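Local coordinates for protein endo-b-1,4-glucanase (Nasutitermes takasagoensis, PDB 1KS8) that probably hydrolyses internal beta-1,4-glucosidic linkages in cellulose and related beta-glucans, as a family 9 glycosyl hydrolase with an (alpha/alpha)6 fold, at residues 212-215 with 216-219; 255-258 with 259-263; 152-155 with 156-159. All coordinates share one frame; numbering follows the deposited sequence.

Contact 1: residues 212-215 with 216-219; sequences RDEL and VWAA
Trp217 N, Ala218 N and Ala219 N return to Asp213 O, Glu214 O and Leu215 O in successive i to i+4 bonds, the regular alpha-helical pattern, the middle one being 2.8 Å between Ala218 N and Glu214 O. On one face of this first part of helix 212-226, Glu214 and Trp217 run side by side and point the same way. The Glu214 chain bends at chi2 (-58°), which brings OE1 forward along the helix to within 3.7 Å of Trp217 CD1. Carboxylate and indole planes stand 76° apart, and the oxygen approaches the ring obliquely. Each polar end has a partner outside this helix: Glu214 OE2 forms a salt bridge with Lys256 NZ, at the N-cap position just before helix 257-268, and Trp217 NE1 is hydrogen-bonded to Glu154 OE2 of helix 149-165. A tryptophan suits this place because it offers a large apolar surface to the surrounding helices and still one N-H to a buried acid. Val216 sends CG2 back to 3.7 Å from Arg212 O. Asp213 and Glu214 belong to the calcium site seen in this protein, and Arg212 pairs with Asp210 of the same site. The alanines keep one flank slim: Ala218 and Ala219 meet Phe185 of helix 171-190, whereas Val216 turns to Leu238 and Tyr239 of helix 229-241, and both Val216 and Trp217 pack on Val260 of helix 257-268.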
ATOM      1  N   ARG A 212       8.342  16.677   0.247  1.00 14.13           N
ATOM      2  CA  ARG A 212       7.581  17.682  -0.486  1.00 15.97           C
ATOM      3  C   ARG A 212       6.454  17.170  -1.385  1.00 14.87           C
ATOM      4  O   ARG A 212       5.408  17.812  -1.484  1.00 14.78           O
ATOM      5  CB  ARG A 212       8.548  18.568  -1.272  1.00 16.45           C
ATOM      6  CG  ARG A 212       9.478  19.343  -0.349  1.00 19.87           C
ATOM      7  CD  ARG A 212      10.556  20.109  -1.096  1.00 21.24           C
ATOM      8  NE  ARG A 212      11.435  20.819  -0.168  1.00 24.64           N
ATOM      9  CZ  ARG A 212      12.203  20.224   0.743  1.00 25.73           C
ATOM     10  NH1 ARG A 212      12.208  18.902   0.849  1.00 25.59           N
ATOM     11  NH2 ARG A 212      12.960  20.951   1.553  1.00 26.35           N
ATOM     12  N   ASP A 213       6.640  16.022  -2.029  1.00 14.81           N
ATOM     13  CA  ASP A 213       5.581  15.503  -2.891  1.00 14.71           C
ATOM     14  C   ASP A 213       4.353  15.097  -2.074  1.00 13.42           C
ATOM     15  O   ASP A 213       3.228  15.128  -2.574  1.00 13.86           O
ATOM     16  CB  ASP A 213       6.089  14.319  -3.727  1.00 17.16           C
ATOM     17  CG  ASP A 213       6.536  13.147  -2.882  1.00 19.39           C
ATOM     18  OD1 ASP A 213       7.276  13.366  -1.904  1.00 21.10           O
ATOM     19  OD2 ASP A 213       6.160  12.000  -3.206  1.00 22.60           O
ATOM     20  N   GLU A 214       4.572  14.734  -0.812  1.00 14.02           N
ATOM     21  CA  GLU A 214       3.480  14.338   0.074  1.00 12.60           C
ATOM     22  C   GLU A 214       2.542  15.499   0.387  1.00 12.57           C
ATOM     23  O   GLU A 214       1.335  15.311   0.537  1.00 11.92           O
ATOM     24  CB  GLU A 214       4.031  13.777   1.386  1.00 13.83           C
ATOM     25  CG  GLU A 214       4.680  12.412   1.261  1.00 18.43           C
ATOM     26  CD  GLU A 214       3.727  11.376   0.714  1.00 21.74           C
ATOM     27  OE1 GLU A 214       2.545  11.388   1.117  1.00 21.72           O
ATOM     28  OE2 GLU A 214       4.160  10.547  -0.114  1.00 25.79           O
ATOM     29  N   LEU A 215       3.100  16.699   0.506  1.00 12.00           N
ATOM     30  CA  LEU A 215       2.286  17.874   0.796  1.00 12.14           C
ATOM     31  C   LEU A 215       1.338  18.156  -0.369  1.00 11.32           C
ATOM     32  O   LEU A 215       0.175  18.503  -0.168  1.00 11.53           O
ATOM     33  CB  LEU A 215       3.184  19.087   1.062  1.00 12.65           C
ATOM     34  CG  LEU A 215       4.008  19.010   2.353  1.00 12.63           C
ATOM     35  CD1 LEU A 215       4.947  20.207   2.442  1.00 13.99           C
ATOM     36  CD2 LEU A 215       3.073  18.972   3.554  1.00 14.24           C
ATOM     37  N   VAL A 216       1.839  17.994  -1.589  1.00 11.43           N
ATOM     38  CA  VAL A 216       1.027  18.223  -2.781  1.00 10.74           C
ATOM     39  C   VAL A 216      -0.029  17.123  -2.899  1.00  9.60           C
ATOM     40  O   VAL A 216      -1.191  17.388  -3.204  1.00  9.86           O
ATOM     41  CB  VAL A 216       1.900  18.215  -4.059  1.00 11.51           C
ATOM     42  CG1 VAL A 216       1.040  18.507  -5.275  1.00 11.62           C
ATOM     43  CG2 VAL A 216       3.020  19.245  -3.937  1.00 13.28           C
ATOM     44  N   TRP A 217       0.395  15.887  -2.654  1.00 10.33           N
ATOM     45  CA  TRP A 217      -0.472  14.712  -2.711  1.00 10.09           C
ATOM     46  C   TRP A 217      -1.629  14.873  -1.721  1.00  9.79           C
ATOM     47  O   TRP A 217      -2.796  14.695  -2.079  1.00 10.28           O
ATOM     48  CB  TRP A 217       0.381  13.479  -2.380  1.00 10.06           C
ATOM     49  CG  TRP A 217      -0.292  12.126  -2.318  1.00  9.99           C
ATOM     50  CD1 TRP A 217      -0.316  11.285  -1.238  1.00  9.51           C
ATOM     51  CD2 TRP A 217      -0.873  11.387  -3.407  1.00 10.60           C
ATOM     52  NE1 TRP A 217      -0.859  10.073  -1.586  1.00  9.79           N
ATOM     53  CE2 TRP A 217      -1.210  10.105  -2.910  1.00  9.86           C
ATOM     54  CE3 TRP A 217      -1.137  11.679  -4.753  1.00 11.82           C
ATOM     55  CZ2 TRP A 217      -1.794   9.117  -3.712  1.00 10.62           C
ATOM     56  CZ3 TRP A 217      -1.720  10.693  -5.552  1.00 10.26           C
ATOM     57  CH2 TRP A 217      -2.039   9.429  -5.027  1.00 10.36           C
ATOM     58  N   ALA A 218      -1.302  15.224  -0.480  1.00 10.43           N
ATOM     59  CA  ALA A 218      -2.310  15.414   0.558  1.00 10.43           C
ATOM     60  C   ALA A 218      -3.266  16.556   0.213  1.00 10.33           C
ATOM     61  O   ALA A 218      -4.483  16.431   0.374  1.00 10.80           O
ATOM     62  CB  ALA A 218      -1.634  15.687   1.900  1.00 10.84           C
ATOM     63  N   ALA A 219      -2.715  17.670  -0.258  1.00 11.28           N
ATOM     64  CA  ALA A 219      -3.537  18.820  -0.616  1.00 11.21           C
ATOM     65  C   ALA A 219      -4.501  18.462  -1.740  1.00 10.23           C
ATOM     66  O   ALA A 219      -5.670  18.844  -1.712  1.00 10.98           O
ATOM     67  CB  ALA A 219      -2.654  19.993  -1.035  1.00 11.42           C
TER

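Contact 2: residues 255-258 with 259-263; sequences SKVS and GVQVL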
ATOM      1  N   SER A 255       7.791   7.855  -3.133  1.00 22.61           N
ATOM      2  CA  SER A 255       7.773   8.865  -4.184  1.00 24.28           C
ATOM      3  C   SER A 255       6.605   8.573  -5.105  1.00 24.63           C
ATOM      4  O   SER A 255       6.542   7.508  -5.719  1.00 26.46           O
ATOM      5  CB  SER A 255       9.080   8.838  -4.977  1.00 25.95           C
ATOM      6  OG  SER A 255       9.104   9.873  -5.948  1.00 28.60           O
ATOM      7  N   LYS A 256       5.683   9.522  -5.207  1.00 24.09           N
ATOM      8  CA  LYS A 256       4.509   9.330  -6.043  1.00 23.42           C
ATOM      9  C   LYS A 256       4.206  10.516  -6.947  1.00 21.07           C
ATOM     10  O   LYS A 256       3.054  10.934  -7.074  1.00 19.89           O
ATOM     11  CB  LYS A 256       3.304   9.028  -5.158  1.00 24.68           C
ATOM     12  CG  LYS A 256       3.119  10.019  -4.023  1.00 26.75           C
ATOM     13  CD  LYS A 256       2.020   9.574  -3.078  1.00 27.44           C
ATOM     14  CE  LYS A 256       2.330   8.225  -2.447  1.00 26.83           C
ATOM     15  NZ  LYS A 256       3.573   8.258  -1.628  1.00 29.92           N
ATOM     16  N   VAL A 257       5.244  11.044  -7.584  1.00 19.29           N
ATOM     17  CA  VAL A 257       5.088  12.175  -8.489  1.00 18.47           C
ATOM     18  C   VAL A 257       4.049  11.872  -9.566  1.00 15.52           C
ATOM     19  O   VAL A 257       3.213  12.717  -9.883  1.00 14.61           O
ATOM     20  CB  VAL A 257       6.430  12.525  -9.166  1.00 20.58           C
ATOM     21  CG1 VAL A 257       6.251  13.711 -10.095  1.00 21.42           C
ATOM     22  CG2 VAL A 257       7.479  12.834  -8.104  1.00 22.86           C
ATOM     23  N   SER A 258       4.093  10.667 -10.128  1.00 15.31           N
ATOM     24  CA  SER A 258       3.137  10.295 -11.168  1.00 13.87           C
ATOM     25  C   SER A 258       1.718  10.210 -10.619  1.00 12.54           C
ATOM     26  O   SER A 258       0.753  10.491 -11.330  1.00 13.28           O
ATOM     27  CB  SER A 258       3.529   8.961 -11.805  1.00 15.26           C
ATOM     28  OG  SER A 258       4.715   9.096 -12.568  1.00 16.49           O
ATOM     29  N   GLY A 259       1.592   9.810  -9.358  1.00 11.79           N
ATOM     30  CA  GLY A 259       0.279   9.730  -8.748  1.00 11.87           C
ATOM     31  C   GLY A 259      -0.276  11.134  -8.617  1.00 10.90           C
ATOM     32  O   GLY A 259      -1.430  11.391  -8.950  1.00 10.70           O
ATOM     33  N   VAL A 260       0.562  12.049  -8.136  1.00 10.77           N
ATOM     34  CA  VAL A 260       0.170  13.445  -7.967  1.00 11.06           C
ATOM     35  C   VAL A 260      -0.251  14.042  -9.305  1.00 10.24           C
ATOM     36  O   VAL A 260      -1.280  14.709  -9.409  1.00 10.29           O
ATOM     37  CB  VAL A 260       1.339  14.286  -7.403  1.00 10.54           C
ATOM     38  CG1 VAL A 260       1.017  15.771  -7.501  1.00 13.81           C
ATOM     39  CG2 VAL A 260       1.599  13.903  -5.955  1.00 12.83           C
ATOM     40  N   GLN A 261       0.552  13.786 -10.328  1.00 10.58           N
ATOM     41  CA  GLN A 261       0.285  14.305 -11.660  1.00 11.91           C
ATOM     42  C   GLN A 261      -0.994  13.778 -12.304  1.00 10.94           C
ATOM     43  O   GLN A 261      -1.773  14.550 -12.863  1.00 11.61           O
ATOM     44  CB  GLN A 261       1.493  14.030 -12.554  1.00 13.11           C
ATOM     45  CG  GLN A 261       2.696  14.884 -12.172  1.00 14.39           C
ATOM     46  CD  GLN A 261       4.009  14.355 -12.710  1.00 16.14           C
ATOM     47  OE1 GLN A 261       5.033  15.040 -12.652  1.00 20.57           O
ATOM     48  NE2 GLN A 261       3.994  13.133 -13.226  1.00 14.25           N
ATOM     49  N   VAL A 262      -1.233  12.472 -12.230  1.00 11.29           N
ATOM     50  CA  VAL A 262      -2.441  11.937 -12.835  1.00 11.80           C
ATOM     51  C   VAL A 262      -3.667  12.359 -12.023  1.00 12.21           C
ATOM     52  O   VAL A 262      -4.757  12.521 -12.570  1.00 13.70           O
ATOM     53  CB  VAL A 262      -2.367  10.388 -12.979  1.00 12.80           C
ATOM     54  CG1 VAL A 262      -2.594   9.709 -11.640  1.00 13.93           C
ATOM     55  CG2 VAL A 262      -3.373   9.915 -14.016  1.00 14.52           C
ATOM     56  N   LEU A 263      -3.477  12.566 -10.722  1.00 12.08           N
ATOM     57  CA  LEU A 263      -4.570  12.992  -9.850  1.00 12.64           C
ATOM     58  C   LEU A 263      -4.928  14.444 -10.183  1.00 12.60           C
ATOM     59  O   LEU A 263      -6.096  14.769 -10.399  1.00 14.22           O
ATOM     60  CB  LEU A 263      -4.148  12.898  -8.379  1.00 14.68           C
ATOM     61  CG  LEU A 263      -5.195  12.554  -7.309  1.00 19.41           C
ATOM     62  CD1 LEU A 263      -4.701  13.077  -5.964  1.00 15.53           C
ATOM     63  CD2 LEU A 263      -6.547  13.154  -7.636  1.00 19.07           C
TER
HETATM   64  O   HOH W   1       5.104  10.986 -14.301  1.00 27.70           O
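Ser258 OG is held by two groups: a water 2.6 Å away, which also links it to Gln261, and the backbone N of Gly250. The same water accepts a weak bond from Gln261 NE2, also 2.6 Å long, and so closes a bridge between side chains three residues apart, whose own polar atoms, Ser258 OG and Gln261 NE2, stay 4.2 Å from each other. Gln261 reaches this spot because its chain is extended beyond CG (chi2 162°) and runs back alongside Val257. Its OE1 sits tightly against Val257 CG1, at 3.1 Å, and is hydrogen-bonded to Tyr239 OH of helix 229-241. Replacing the glutamine by an alanine is likely to leave Tyr239 OH and the water without their amide partner and to uncover the methyl of Val257. Behind the side chains, Val260 N bonds to Lys256 O at 2.9 Å, almost in line with the carbonyl. Gly259 presents bare backbone, against which the Trp217 ring lies. Lys256, at the N-cap position, turns its long chain away to a cation-pi contact with that ring, and its NZ, bridged to Glu214, also meets Glu154 and Asn252 O. The arrangement is that of the first turn of a buried helix in the (alpha/alpha)6 fold, which begins a few residues after the calcium-site residue Asp254.

Contact 3: residues 152-155 with 156-159; sequences AGET and AAAL
Thr155 and Leu159 carry a local contact one turn apart in helix 149-165, buried between helices 62-78, 89-106, 171-190 and 212-226. The two side chains lie side by side and point the same way, with Thr155 CG2 4.0 Å from Leu159 CD1. Thr155 is turned so that CG2 is anti to the backbone N while OG1 stands beside that nitrogen (chi1 -57°); the methyl is thus offered forward to the leucine, and the hydroxyl goes back to Leu151 O. This is how a threonine can sit inside a helix among apolar neighbours with its hydroxyl satisfied by the preceding turn. Leu159 CG in turn closes over Thr155 O at 3.2 Å, beside the main-chain bond from Leu159 N to the same oxygen, 2.9 Å long. Such alpha-helices, packed closely against one another, build the (alpha/alpha)6 fold of family 9 glycosyl hydrolases. Small residues make close packing possible here: Gly153 has no side chain, and its carbonyl oxygen comes 3.3 Å from Ala218 CB of helix 212-226. Ala157 and Ala158 add only a methyl each, the first meeting Trp217 and Trp221, the second Ala69 and Thr70 of helix 62-78. Glu154 is the one acid here. Its chain, with CG anti to the backbone N (chi1 -172°) and a turn at chi2 (60°), brings OE2 along the helix to 4.2 Å from Ala157 CB, and Thr70 OG1 is hydrogen-bonded to that oxygen. Leu159 packs on Leu177 and Leu184 of helix 171-190 and on Phe103 of helix 89-106.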
ATOM      1  N   ALA A 152       2.667  12.401   8.001  1.00  9.61           N
ATOM      2  CA  ALA A 152       1.406  13.077   8.286  1.00  9.11           C
ATOM      3  C   ALA A 152       0.648  13.355   6.988  1.00  9.39           C
ATOM      4  O   ALA A 152      -0.578  13.228   6.930  1.00  9.43           O
ATOM      5  CB  ALA A 152       1.669  14.386   9.031  1.00 10.14           C
ATOM      6  N   GLY A 153       1.390  13.730   5.950  1.00  9.05           N
ATOM      7  CA  GLY A 153       0.781  14.013   4.663  1.00  9.95           C
ATOM      8  C   GLY A 153       0.150  12.795   4.012  1.00  9.26           C
ATOM      9  O   GLY A 153      -0.980  12.860   3.529  1.00  8.97           O
ATOM     10  N   GLU A 154       0.869  11.675   3.992  1.00  9.64           N
ATOM     11  CA  GLU A 154       0.319  10.473   3.378  1.00  9.08           C
ATOM     12  C   GLU A 154      -0.893   9.997   4.160  1.00  8.01           C
ATOM     13  O   GLU A 154      -1.864   9.519   3.579  1.00  8.56           O
ATOM     14  CB  GLU A 154       1.364   9.357   3.320  1.00  8.81           C
ATOM     15  CG  GLU A 154       0.916   8.143   2.504  1.00  9.52           C
ATOM     16  CD  GLU A 154       0.609   8.495   1.057  1.00 10.29           C
ATOM     17  OE1 GLU A 154       1.472   9.125   0.409  1.00 12.25           O
ATOM     18  OE2 GLU A 154      -0.487   8.146   0.563  1.00  8.98           O
ATOM     19  N   THR A 155      -0.839  10.130   5.481  1.00  8.05           N
ATOM     20  CA  THR A 155      -1.959   9.712   6.312  1.00  7.48           C
ATOM     21  C   THR A 155      -3.163  10.617   6.055  1.00  7.59           C
ATOM     22  O   THR A 155      -4.299  10.146   6.000  1.00  8.44           O
ATOM     23  CB  THR A 155      -1.579   9.725   7.805  1.00  7.50           C
ATOM     24  OG1 THR A 155      -0.432   8.886   8.002  1.00  7.29           O
ATOM     25  CG2 THR A 155      -2.728   9.191   8.656  1.00  8.90           C
ATOM     26  N   ALA A 156      -2.916  11.914   5.884  1.00  8.09           N
ATOM     27  CA  ALA A 156      -4.003  12.846   5.601  1.00  8.48           C
ATOM     28  C   ALA A 156      -4.644  12.467   4.261  1.00  8.14           C
ATOM     29  O   ALA A 156      -5.866  12.518   4.105  1.00  8.39           O
ATOM     30  CB  ALA A 156      -3.472  14.268   5.547  1.00  9.01           C
ATOM     31  N   ALA A 157      -3.813  12.082   3.296  1.00  8.93           N
ATOM     32  CA  ALA A 157      -4.303  11.682   1.982  1.00  8.52           C
ATOM     33  C   ALA A 157      -5.168  10.432   2.097  1.00  7.72           C
ATOM     34  O   ALA A 157      -6.239  10.349   1.497  1.00  8.61           O
ATOM     35  CB  ALA A 157      -3.131  11.419   1.042  1.00  8.42           C
ATOM     36  N   ALA A 158      -4.700   9.458   2.874  1.00  8.73           N
ATOM     37  CA  ALA A 158      -5.442   8.217   3.058  1.00  7.73           C
ATOM     38  C   ALA A 158      -6.798   8.498   3.696  1.00  8.23           C
ATOM     39  O   ALA A 158      -7.819   7.951   3.278  1.00  9.11           O
ATOM     40  CB  ALA A 158      -4.641   7.249   3.929  1.00  8.49           C
ATOM     41  N   LEU A 159      -6.802   9.358   4.709  1.00  8.62           N
ATOM     42  CA  LEU A 159      -8.037   9.702   5.403  1.00  9.21           C
ATOM     43  C   LEU A 159      -9.001  10.453   4.487  1.00  9.22           C
ATOM     44  O   LEU A 159     -10.206  10.190   4.493  1.00  9.88           O
ATOM     45  CB  LEU A 159      -7.717  10.533   6.646  1.00  8.90           C
ATOM     46  CG  LEU A 159      -6.969   9.763   7.739  1.00  9.69           C
ATOM     47  CD1 LEU A 159      -6.415  10.742   8.763  1.00 17.30           C
ATOM     48  CD2 LEU A 159      -7.900   8.763   8.399  1.00 11.07           C
TER

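All three contacts are buried turns of different helices, though contact 1 includes the partly exposed Arg212 and contact 3 lies nearest the centre of the chain, at about 12 Å. Contact 1 holds calcium-site residues and contact 2, at the start of its helix, lies beside them, so acids, a lysine and a water mark their chemistry; contact 3 is mostly small and aliphatic. Their polar ends converge: Lys256 of contact 2 faces acids from both other contacts, Glu214 and Glu154, whose OE1 atoms are only 2.6 Å apart. At the crystal's pH of 2.5 such closeness is consistent with at least one being protonated. Helix 212-226 touches both other helices, with Trp217 packed between.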